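Local coordinates for protein endo-1,4-b-d-mannanase (Trichoderma reesei, PDB 1QNR) that hydrolyses internal beta-1,4-mannosidic linkages in mannans, as a glycoside hydrolase of family 5 with a TIM-barrel catalytic domain, at residues A36-T41 with L92-Q97; S98-N103 with A156-I161; G118-Y123 with T132-N137; N125-N130 with T138-Q143. All blocks are in the same frame, centred on the assembly; numbering follows the deposited sequence.

Contacts 1 and 2 share helix 90-102 and touch each other, contact 1 joining it to helix 35-47 and contact 2 to the turn before strand 161-165. Contacts 3 and 4 lie well apart from these two, with no touch between the pairs, and share helix 119-127, which is tied first to the 132-137 loop and then to helix 138-155. Contact 3 is the one fully buried, an aromatic and aliphatic cluster; the other three are partly buried. In contacts 1 and 2 a carboxylate takes a hydroxyl hydrogen bond beside small apolar side chains, whereas contacts 3 and 4 each turn on one large aromatic side chain, Trp134 and Phe127. N-linked sugars sit beside contacts 2, 3 and 4.

Contact 1 of 4, residues A36-T41 with L92-Q97; sequences ADVDST and LDYVVQ
Two neighbouring outer helices of the TIM barrel meet here, with Tyr94 of helix 90-102 reaching across to Val38 and Asp39 of helix 35-47. The axes of the two short segments approach to 10.0 Å at 33°, a broadly parallel pairing expected of successive barrel helices. With its ring carbon CG anti to the backbone N (chi1 -167°), Tyr94 extends over the gap and meets helix 35-47 along one ring edge. Val38 CB sits at that edge, 3.9 Å from Tyr94 CD2, the two side chains sliding past each other in opposite directions. Beyond it the phenol donates a hydrogen bond from Tyr94 OH to Asp39 OD2; at 2.4 Å it is very short, and its exact length is doubtful. The carboxylate is turned 64° from the ring plane. Its other oxygen, Asp39 OD1, accepts from Ser98 OG, one turn further along helix 90-102, so both oxygens are held by the same helix. Deeper in, Val38 CG2 and Val95 CG2 touch loosely at 4.4 Å. His35 stacks on the Tyr94 ring, and Leu32 packs against Val38. Leu92 and Val96 lean on Tyr155 of helix 138-155, which places helix 90-102 between its two neighbours round the barrel.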
# COMPACT_ATOMS: atom_id res chain seq x y z
N ALA A 36 9.79 6.56 -20.36
CA ALA A 36 11.20 6.63 -20.00
C ALA A 36 11.35 6.93 -18.50
O ALA A 36 12.32 6.51 -17.93
CB ALA A 36 11.99 7.67 -20.81
N ASP A 37 10.39 7.70 -17.92
CA ASP A 37 10.47 8.05 -16.51
C ASP A 37 10.07 6.89 -15.59
O ASP A 37 10.66 6.70 -14.52
CB ASP A 37 9.59 9.28 -16.25
CG ASP A 37 10.04 10.54 -17.01
OD1 ASP A 37 11.18 10.58 -17.51
OD2 ASP A 37 9.17 11.46 -17.07
N VAL A 38 9.15 6.02 -16.02
CA VAL A 38 8.89 4.78 -15.26
C VAL A 38 10.12 3.88 -15.37
O VAL A 38 10.61 3.34 -14.31
CB VAL A 38 7.67 4.02 -15.86
CG1 VAL A 38 7.48 2.66 -15.18
CG2 VAL A 38 6.40 4.87 -15.75
N ASP A 39 10.76 3.76 -16.55
CA ASP A 39 11.89 2.82 -16.69
C ASP A 39 13.10 3.30 -15.90
O ASP A 39 13.75 2.49 -15.22
CB ASP A 39 12.23 2.66 -18.18
CG ASP A 39 11.10 1.81 -18.86
OD1 ASP A 39 10.45 0.90 -18.32
OD2 ASP A 39 10.88 2.06 -19.99
N SER A 40 13.39 4.64 -15.87
CA SER A 40 14.58 5.03 -15.09
C SER A 40 14.34 4.84 -13.59
O SER A 40 15.23 4.40 -12.86
CB SER A 40 15.05 6.46 -15.43
OG SER A 40 14.03 7.43 -15.22
N THR A 41 13.14 5.14 -13.11
CA THR A 41 12.84 5.00 -11.68
C THR A 41 12.90 3.52 -11.26
O THR A 41 13.53 3.16 -10.24
CB THR A 41 11.43 5.58 -11.41
OG1 THR A 41 11.42 6.98 -11.81
CG2 THR A 41 11.07 5.50 -9.91
N LEU A 92 -1.16 2.84 -15.85
CA LEU A 92 -0.86 1.69 -14.93
C LEU A 92 -0.45 0.42 -15.70
O LEU A 92 0.47 -0.30 -15.18
CB LEU A 92 -2.11 1.42 -14.08
CG LEU A 92 -1.94 0.40 -12.93
CD1 LEU A 92 -0.88 0.82 -11.91
CD2 LEU A 92 -3.31 0.23 -12.21
N ASP A 93 -0.94 0.25 -16.94
CA ASP A 93 -0.48 -0.96 -17.68
C ASP A 93 1.05 -0.89 -17.89
O ASP A 93 1.76 -1.91 -17.84
CB ASP A 93 -1.12 -1.04 -19.07
CG ASP A 93 -2.60 -1.31 -19.10
OD1 ASP A 93 -3.18 -1.75 -18.09
OD2 ASP A 93 -3.19 -1.15 -20.22
N TYR A 94 1.60 0.30 -18.19
CA TYR A 94 3.04 0.43 -18.41
C TYR A 94 3.85 0.14 -17.15
O TYR A 94 4.96 -0.39 -17.16
CB TYR A 94 3.43 1.76 -19.11
CG TYR A 94 4.89 1.64 -19.60
CD1 TYR A 94 5.19 0.91 -20.76
CD2 TYR A 94 5.96 2.14 -18.86
CE1 TYR A 94 6.50 0.73 -21.18
CE2 TYR A 94 7.27 1.95 -19.28
CZ TYR A 94 7.54 1.25 -20.43
OH TYR A 94 8.85 1.09 -20.90
N VAL A 95 3.31 0.62 -15.97
CA VAL A 95 3.96 0.30 -14.69
C VAL A 95 4.05 -1.19 -14.48
O VAL A 95 5.11 -1.69 -14.05
CB VAL A 95 3.18 1.03 -13.54
CG1 VAL A 95 3.74 0.61 -12.17
CG2 VAL A 95 3.30 2.53 -13.69
N VAL A 96 2.96 -1.91 -14.75
CA VAL A 96 3.05 -3.39 -14.61
C VAL A 96 4.00 -4.00 -15.66
O VAL A 96 4.80 -4.88 -15.27
CB VAL A 96 1.65 -4.00 -14.77
CG1 VAL A 96 1.68 -5.53 -14.75
CG2 VAL A 96 0.71 -3.47 -13.68
N GLN A 97 4.04 -3.49 -16.89
CA GLN A 97 4.98 -3.94 -17.93
C GLN A 97 6.42 -3.75 -17.46
O GLN A 97 7.27 -4.65 -17.59
CB GLN A 97 4.69 -3.20 -19.27
CG GLN A 97 5.71 -3.61 -20.35
CD GLN A 97 5.72 -2.85 -21.64
OE1 GLN A 97 6.76 -2.85 -22.42
NE2 GLN A 97 4.67 -2.20 -22.04

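Contact 2 of 4, residues S98-N103 with A156-I161; sequences SAEQHN and ANSTAI. With NAG (2-acetamido-2-deoxy-beta-D-glucopyranose), chain G.
Glu100 lays its aliphatic part over Ala160, with Glu100 CG 3.7 Å from Ala160 CB, and carries its carboxylate on to Ser158. There Ser158 OG donates to Glu100 OE2 at 2.8 Å, and OE2 receives it on its anti lone pair, the one facing away from the other carboxylate oxygen. The Ser158 hydroxyl lies anti to its own backbone N (chi1 173°), which also lets it accept from Ala160 N in an ST turn, a bond of 3.1 Å that is nearly straight at 165°. This is the start of a type I turn, Ser158 to Ile161, leading into strand 161-165 of the barrel. Ala99 CB meets Ala160 CB at 4.0 Å; with only a methyl on Ala160, the turn comes close to the helix, Glu100 CA and Ala160 CA being 5.5 Å apart. The helix ends in a Schellman motif at Asn103. On the other segment Asn157 ND2 is bonded to a glycan, which also takes hydrogen bonds from Asn197 and Ser196. Backbone bonds between Ala160 and Leu106 join the turn to strand 105-109. Because the serine hydroxyl donates to the carboxylate while accepting from an amide, its rotation is fixed from two sides, and an ionised Glu100 would probably strengthen the whole chain of bonds.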
# COMPACT_ATOMS: atom_id res chain seq x y z
N SER A 98 6.73 -2.56 -16.89
CA SER A 98 8.11 -2.25 -16.41
C SER A 98 8.47 -3.09 -15.21
O SER A 98 9.64 -3.53 -15.01
CB SER A 98 8.16 -0.71 -16.12
OG SER A 98 9.51 -0.38 -15.76
N ALA A 99 7.50 -3.36 -14.29
CA ALA A 99 7.80 -4.26 -13.13
C ALA A 99 8.15 -5.65 -13.66
O ALA A 99 9.11 -6.30 -13.16
CB ALA A 99 6.57 -4.31 -12.20
N GLU A 100 7.40 -6.17 -14.65
CA GLU A 100 7.76 -7.48 -15.22
C GLU A 100 9.19 -7.45 -15.81
O GLU A 100 9.97 -8.43 -15.58
CB GLU A 100 6.77 -7.83 -16.35
CG GLU A 100 5.33 -8.11 -15.86
CD GLU A 100 4.35 -8.37 -16.98
OE1 GLU A 100 4.59 -8.05 -18.15
OE2 GLU A 100 3.25 -8.87 -16.64
N GLN A 101 9.58 -6.40 -16.50
CA GLN A 101 10.91 -6.34 -17.12
C GLN A 101 12.02 -6.21 -16.11
O GLN A 101 13.14 -6.73 -16.33
CB GLN A 101 10.94 -5.12 -18.07
CG GLN A 101 12.28 -4.74 -18.71
CD GLN A 101 12.14 -3.40 -19.47
OE1 GLN A 101 11.10 -3.23 -20.19
NE2 GLN A 101 13.14 -2.62 -19.17
N HIS A 102 11.80 -5.49 -15.00
CA HIS A 102 12.80 -5.21 -13.98
C HIS A 102 12.76 -6.22 -12.84
O HIS A 102 13.48 -6.03 -11.83
CB HIS A 102 12.73 -3.75 -13.46
CG HIS A 102 13.13 -2.68 -14.46
ND1 HIS A 102 12.22 -2.03 -15.24
CD2 HIS A 102 14.39 -2.17 -14.80
CE1 HIS A 102 12.86 -1.14 -16.05
NE2 HIS A 102 14.11 -1.26 -15.77
N ASN A 103 11.91 -7.22 -12.89
CA ASN A 103 11.79 -8.25 -11.87
C ASN A 103 11.37 -7.65 -10.51
O ASN A 103 11.95 -8.03 -9.47
CB ASN A 103 13.13 -9.07 -11.79
CG ASN A 103 13.53 -9.69 -13.14
OD1 ASN A 103 12.72 -10.45 -13.67
ND2 ASN A 103 14.70 -9.31 -13.65
N ALA A 156 -4.68 -10.12 -13.58
CA ALA A 156 -4.90 -11.35 -12.78
C ALA A 156 -3.91 -12.45 -13.07
O ALA A 156 -3.59 -13.27 -12.15
CB ALA A 156 -6.35 -11.89 -12.95
N ASN A 157 -3.33 -12.56 -14.30
CA ASN A 157 -2.40 -13.62 -14.61
C ASN A 157 -0.94 -13.15 -14.77
O ASN A 157 -0.03 -13.93 -15.19
CB ASN A 157 -2.80 -14.38 -15.89
CG ASN A 157 -4.19 -14.94 -15.76
OD1 ASN A 157 -5.28 -14.32 -15.85
ND2 ASN A 157 -4.23 -16.28 -15.50
N SER A 158 -0.69 -11.91 -14.35
CA SER A 158 0.68 -11.39 -14.35
C SER A 158 1.45 -11.83 -13.10
O SER A 158 0.91 -11.69 -11.96
CB SER A 158 0.65 -9.81 -14.39
OG SER A 158 2.05 -9.35 -14.21
N THR A 159 2.71 -12.24 -13.19
CA THR A 159 3.50 -12.59 -12.02
C THR A 159 4.12 -11.34 -11.34
O THR A 159 4.70 -11.51 -10.27
CB THR A 159 4.62 -13.59 -12.36
OG1 THR A 159 5.41 -13.06 -13.40
CG2 THR A 159 4.03 -14.94 -12.83
N ALA A 160 3.86 -10.14 -11.85
CA ALA A 160 4.40 -8.94 -11.17
C ALA A 160 3.53 -8.43 -10.06
O ALA A 160 3.97 -7.46 -9.42
CB ALA A 160 4.62 -7.84 -12.25
N ILE A 161 2.34 -8.93 -9.78
CA ILE A 161 1.54 -8.47 -8.63
C ILE A 161 1.92 -9.16 -7.35
O ILE A 161 1.85 -10.42 -7.24
CB ILE A 161 0.05 -8.65 -8.93
CG1 ILE A 161 -0.35 -8.06 -10.30
CG2 ILE A 161 -0.81 -8.06 -7.78
CD1 ILE A 161 -0.08 -6.55 -10.44
C1 NAG G . -5.56 -17.16 -15.26
C2 NAG G . -5.47 -18.48 -16.02
C3 NAG G . -6.76 -19.21 -15.64
C4 NAG G . -6.88 -19.36 -14.10
C5 NAG G . -6.85 -17.97 -13.42
C6 NAG G . -6.86 -18.06 -11.90
C7 NAG G . -4.60 -18.75 -18.31
C8 NAG G . -4.84 -18.45 -19.75
N2 NAG G . -5.48 -18.11 -17.47
O3 NAG G . -6.68 -20.53 -16.24
O4 NAG G . -8.19 -19.97 -13.80
O5 NAG G . -5.61 -17.35 -13.82
O6 NAG G . -7.07 -16.70 -11.35
O7 NAG G . -3.80 -19.52 -17.88

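Contact 3 of 4, residues G118-Y123 with T132-N137; sequences GGINAY and TTWYTN. With NAG (2-acetamido-2-deoxy-beta-D-glucopyranose), chain F.
The indole N-H edge of Trp134 is aimed at the face of Tyr123, with Trp134 NE1 only 3.3 Å from Tyr123 CG. This is an offset edge-to-face pair: the phenol ring and the five-membered indole ring have planes at 76° and centroids 5.0 Å apart. Trp134 can reach so far because its CG stands anti to the backbone N (chi1 179°), which sends the indole out of the 3-10 turn at 134-135 and across to helix 119-127. One indole face is covered by Ile120, whose CG1 lies 4.0 Å from the centroid of the six-membered ring, a CH-pi contact. Ile120 CG2 covers the near end, 3.8 Å from Trp134 CB, while Ile120 CD1 reaches on to Tyr135 OH at 3.9 Å. That hydroxyl is hydrogen-bonded to Arg171 O, as Tyr123 OH is to Gln73. Tyr144 and Trp183, on helices 138-155 and 178-194, add further rings round Trp134, so the indole joins three helices of this side of the barrel. Cut back to an alanine, Trp134 would probably leave Ile120 and the Tyr123 face without their shared partner and open a gap between helix 119-127 and the 134-135 turn. The contact is apolar and aromatic, and the offset N-H edge near the Tyr123 face probably adds a modest electrostatic attraction.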
# COMPACT_ATOMS: atom_id res chain seq x y z
N GLY A 118 -9.01 11.77 -5.04
CA GLY A 118 -10.45 11.51 -4.93
C GLY A 118 -10.88 10.87 -3.63
O GLY A 118 -11.51 11.48 -2.75
N GLY A 119 -10.56 9.58 -3.45
CA GLY A 119 -10.81 8.86 -2.21
C GLY A 119 -12.30 8.56 -2.00
O GLY A 119 -13.19 8.83 -2.83
N ILE A 120 -12.59 8.12 -0.75
CA ILE A 120 -13.94 7.89 -0.23
C ILE A 120 -14.74 9.19 -0.49
O ILE A 120 -15.94 9.11 -0.84
CB ILE A 120 -13.94 7.49 1.26
CG1 ILE A 120 -13.51 6.00 1.32
CG2 ILE A 120 -15.33 7.73 1.91
CD1 ILE A 120 -13.36 5.40 2.73
N ASN A 121 -14.16 10.38 -0.27
CA ASN A 121 -14.89 11.65 -0.48
C ASN A 121 -15.42 11.79 -1.89
O ASN A 121 -16.56 12.31 -2.07
CB ASN A 121 -13.99 12.86 -0.12
CG ASN A 121 -14.72 14.20 -0.27
OD1 ASN A 121 -14.39 15.04 -1.12
ND2 ASN A 121 -15.63 14.35 0.65
N ALA A 122 -14.73 11.32 -2.94
CA ALA A 122 -15.26 11.42 -4.32
C ALA A 122 -16.48 10.50 -4.43
O ALA A 122 -17.46 10.84 -5.17
CB ALA A 122 -14.16 11.03 -5.31
N TYR A 123 -16.53 9.31 -3.80
CA TYR A 123 -17.75 8.49 -3.77
C TYR A 123 -18.86 9.19 -3.01
O TYR A 123 -20.03 9.13 -3.49
CB TYR A 123 -17.39 7.13 -3.17
CG TYR A 123 -16.60 6.15 -3.99
CD1 TYR A 123 -15.20 6.24 -4.03
CD2 TYR A 123 -17.21 5.11 -4.74
CE1 TYR A 123 -14.44 5.34 -4.79
CE2 TYR A 123 -16.48 4.20 -5.50
CZ TYR A 123 -15.09 4.32 -5.48
OH TYR A 123 -14.36 3.40 -6.23
N THR A 132 -18.29 7.54 6.89
CA THR A 132 -18.47 6.30 7.65
C THR A 132 -19.63 5.42 7.12
O THR A 132 -19.51 4.17 7.19
CB THR A 132 -18.57 6.57 9.17
OG1 THR A 132 -19.69 7.47 9.37
CG2 THR A 132 -17.28 7.28 9.71
N THR A 133 -20.62 6.03 6.50
CA THR A 133 -21.67 5.19 5.88
C THR A 133 -21.21 4.66 4.52
O THR A 133 -21.88 3.75 3.97
CB THR A 133 -23.01 5.93 5.69
OG1 THR A 133 -22.89 6.97 4.75
CG2 THR A 133 -23.47 6.51 7.05
N TRP A 134 -20.07 5.10 3.97
CA TRP A 134 -19.57 4.63 2.67
C TRP A 134 -19.50 3.12 2.58
O TRP A 134 -19.89 2.49 1.55
CB TRP A 134 -18.14 5.21 2.42
CG TRP A 134 -17.54 4.74 1.08
CD1 TRP A 134 -17.71 5.30 -0.13
CD2 TRP A 134 -16.57 3.68 0.89
NE1 TRP A 134 -17.03 4.58 -1.14
CE2 TRP A 134 -16.27 3.64 -0.50
CE3 TRP A 134 -15.95 2.77 1.75
CZ2 TRP A 134 -15.40 2.67 -1.04
CZ3 TRP A 134 -15.04 1.85 1.20
CH2 TRP A 134 -14.75 1.81 -0.17
N TYR A 135 -19.06 2.46 3.66
CA TYR A 135 -18.87 1.01 3.70
C TYR A 135 -20.16 0.23 3.43
O TYR A 135 -20.04 -0.95 3.00
CB TYR A 135 -18.28 0.57 5.07
CG TYR A 135 -16.84 1.11 5.25
CD1 TYR A 135 -15.73 0.49 4.67
CD2 TYR A 135 -16.63 2.30 5.98
CE1 TYR A 135 -14.45 1.03 4.78
CE2 TYR A 135 -15.34 2.85 6.12
CZ TYR A 135 -14.27 2.19 5.52
OH TYR A 135 -12.97 2.71 5.59
N THR A 136 -21.33 0.82 3.73
CA THR A 136 -22.60 0.08 3.52
C THR A 136 -23.50 0.85 2.58
O THR A 136 -24.75 0.57 2.52
CB THR A 136 -23.31 -0.08 4.90
OG1 THR A 136 -23.48 1.16 5.61
CG2 THR A 136 -22.54 -1.05 5.76
N ASN A 137 -22.99 1.81 1.80
CA ASN A 137 -23.76 2.57 0.78
C ASN A 137 -23.86 1.72 -0.50
O ASN A 137 -22.82 1.44 -1.13
CB ASN A 137 -23.07 3.92 0.55
CG ASN A 137 -23.68 4.83 -0.49
OD1 ASN A 137 -24.10 4.34 -1.56
ND2 ASN A 137 -23.68 6.13 -0.24
C1 NAG F . -22.64 10.07 9.32
C2 NAG F . -22.59 10.90 10.59
C3 NAG F . -23.03 9.95 11.68
C4 NAG F . -24.44 9.46 11.27
C5 NAG F . -24.38 8.66 9.93
C6 NAG F . -25.76 8.16 9.55
C7 NAG F . -21.01 12.80 10.87
C8 NAG F . -19.60 13.18 11.11
N2 NAG F . -21.24 11.47 10.68
O3 NAG F . -23.13 10.72 12.89
O4 NAG F . -25.02 8.61 12.25
O5 NAG F . -23.93 9.61 8.95
O6 NAG F . -26.65 9.23 9.41
O7 NAG F . -21.87 13.58 10.85

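Contact 4 of 4, residues N125-N130 with T138-Q143; sequences NAFGGN and TAAQTQ. With NAG (2-acetamido-2-deoxy-beta-D-glucopyranose), chain F.
Phe127 carries this contact almost alone, its ring lying across the first turn of helix 138-155 where Ala139 and Ala140 offer little more than backbone. The closest approach is Phe127 CD2 to Ala140 CA at 3.5 Å, and the methyl group Ala140 CB is 3.8 Å from the same ring carbon. On the other ortho carbon, Phe127 CD1, sits Ala139 CB at 3.9 Å. The Ala139 carbonyl lies over one face of the ring, with Ala139 O 4.2 Å above its plane. The opposite face is covered from its own helix by Ala126 CB, 3.7 Å above the plane, so the ring is sandwiched between the two helices. Its setting follows from chi1 of -55°, which puts CG anti to the carbonyl carbon and lets the ring lean over helix 138-155. At the far end Phe127 CZ rests 4.0 Å from Gln143 CB; the glutamine then bends at chi2 and takes its amide off to Gln73. Two consecutive helices are joined here by a short loop: helix 119-127 gives way at Gly128, whose positive phi suits glycine, and the chain returns to a helix N-capped by Asn137. That asparagine bridges the two, giving ND2 to Phe127 O and taking Ala140 N on OD1. With a serine at Phe127, the Ala139 and Ala140 surface would probably lose its cover, leaving a gap between the helix ends. In the intervening loop Asn130 ND2 carries an N-linked glycan, and Asn130 OD1 is hydrogen-bonded to Thr132 OG1.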
# COMPACT_ATOMS: atom_id res chain seq x y z
N ASN A 125 -19.43 12.38 -2.73
CA ASN A 125 -19.98 13.46 -3.60
C ASN A 125 -20.97 12.88 -4.64
O ASN A 125 -21.97 13.58 -4.97
CB ASN A 125 -18.83 14.16 -4.38
CG ASN A 125 -17.98 15.08 -3.54
OD1 ASN A 125 -18.40 15.51 -2.45
ND2 ASN A 125 -16.77 15.38 -4.02
N ALA A 126 -20.71 11.68 -5.18
CA ALA A 126 -21.57 11.12 -6.20
C ALA A 126 -22.77 10.37 -5.62
O ALA A 126 -23.85 10.40 -6.24
CB ALA A 126 -20.81 10.09 -7.05
N PHE A 127 -22.61 9.63 -4.52
CA PHE A 127 -23.61 8.68 -4.02
C PHE A 127 -24.15 9.04 -2.67
O PHE A 127 -24.96 8.22 -2.13
CB PHE A 127 -22.94 7.26 -4.02
CG PHE A 127 -22.36 6.87 -5.37
CD1 PHE A 127 -23.12 6.84 -6.52
CD2 PHE A 127 -20.99 6.56 -5.45
CE1 PHE A 127 -22.58 6.47 -7.75
CE2 PHE A 127 -20.44 6.25 -6.67
CZ PHE A 127 -21.22 6.21 -7.82
N GLY A 128 -23.81 10.20 -2.11
CA GLY A 128 -24.41 10.58 -0.83
C GLY A 128 -23.90 9.94 0.42
O GLY A 128 -22.81 9.32 0.40
N GLY A 129 -24.64 10.14 1.52
CA GLY A 129 -24.10 9.62 2.81
C GLY A 129 -22.87 10.45 3.27
O GLY A 129 -22.66 11.64 2.99
N ASN A 130 -22.02 9.70 4.04
CA ASN A 130 -20.77 10.33 4.51
C ASN A 130 -19.63 9.33 4.56
O ASN A 130 -19.77 8.19 4.11
CB ASN A 130 -21.02 11.12 5.83
CG ASN A 130 -21.33 10.13 6.90
OD1 ASN A 130 -21.04 8.99 7.04
ND2 ASN A 130 -22.07 10.66 7.98
N THR A 138 -25.10 1.22 -0.82
CA THR A 138 -25.15 0.26 -1.94
C THR A 138 -24.66 0.81 -3.29
O THR A 138 -23.93 0.10 -4.00
CB THR A 138 -26.63 -0.24 -2.13
OG1 THR A 138 -27.08 -0.77 -0.83
CG2 THR A 138 -26.66 -1.29 -3.23
N ALA A 139 -25.04 2.03 -3.68
CA ALA A 139 -24.55 2.56 -4.96
C ALA A 139 -23.04 2.76 -4.92
O ALA A 139 -22.36 2.46 -5.93
CB ALA A 139 -25.26 3.88 -5.24
N ALA A 140 -22.49 3.23 -3.79
CA ALA A 140 -21.00 3.44 -3.76
C ALA A 140 -20.29 2.09 -3.82
O ALA A 140 -19.26 1.98 -4.56
CB ALA A 140 -20.61 4.18 -2.46
N GLN A 141 -20.76 1.08 -3.06
CA GLN A 141 -20.06 -0.22 -3.07
C GLN A 141 -20.23 -0.93 -4.42
O GLN A 141 -19.29 -1.62 -4.84
CB GLN A 141 -20.59 -1.10 -1.91
CG GLN A 141 -20.14 -0.60 -0.52
CD GLN A 141 -18.61 -0.49 -0.41
OE1 GLN A 141 -17.88 -1.46 -0.71
NE2 GLN A 141 -18.15 0.70 0.02
N THR A 142 -21.40 -0.75 -5.11
CA THR A 142 -21.57 -1.35 -6.42
C THR A 142 -20.58 -0.79 -7.42
O THR A 142 -19.90 -1.53 -8.19
CB THR A 142 -23.02 -1.11 -6.93
OG1 THR A 142 -23.86 -1.88 -6.02
CG2 THR A 142 -23.23 -1.68 -8.33
N GLN A 143 -20.34 0.53 -7.43
CA GLN A 143 -19.31 1.12 -8.30
C GLN A 143 -17.90 0.78 -7.87
O GLN A 143 -17.07 0.44 -8.77
CB GLN A 143 -19.52 2.66 -8.45
CG GLN A 143 -18.63 3.26 -9.51
CD GLN A 143 -18.86 2.76 -10.92
OE1 GLN A 143 -20.01 2.45 -11.30
NE2 GLN A 143 -17.83 2.66 -11.78
C1 NAG F . -22.64 10.07 9.32
C2 NAG F . -22.59 10.90 10.59
C3 NAG F . -23.03 9.95 11.68
C4 NAG F . -24.44 9.46 11.27
C5 NAG F . -24.38 8.66 9.93
C6 NAG F . -25.76 8.16 9.55
C7 NAG F . -21.01 12.80 10.87
C8 NAG F . -19.60 13.18 11.11
N2 NAG F . -21.24 11.47 10.68
O3 NAG F . -23.13 10.72 12.89
O4 NAG F . -25.02 8.61 12.25
O5 NAG F . -23.93 9.61 8.95
O6 NAG F . -26.65 9.23 9.41
O7 NAG F . -21.87 13.58 10.85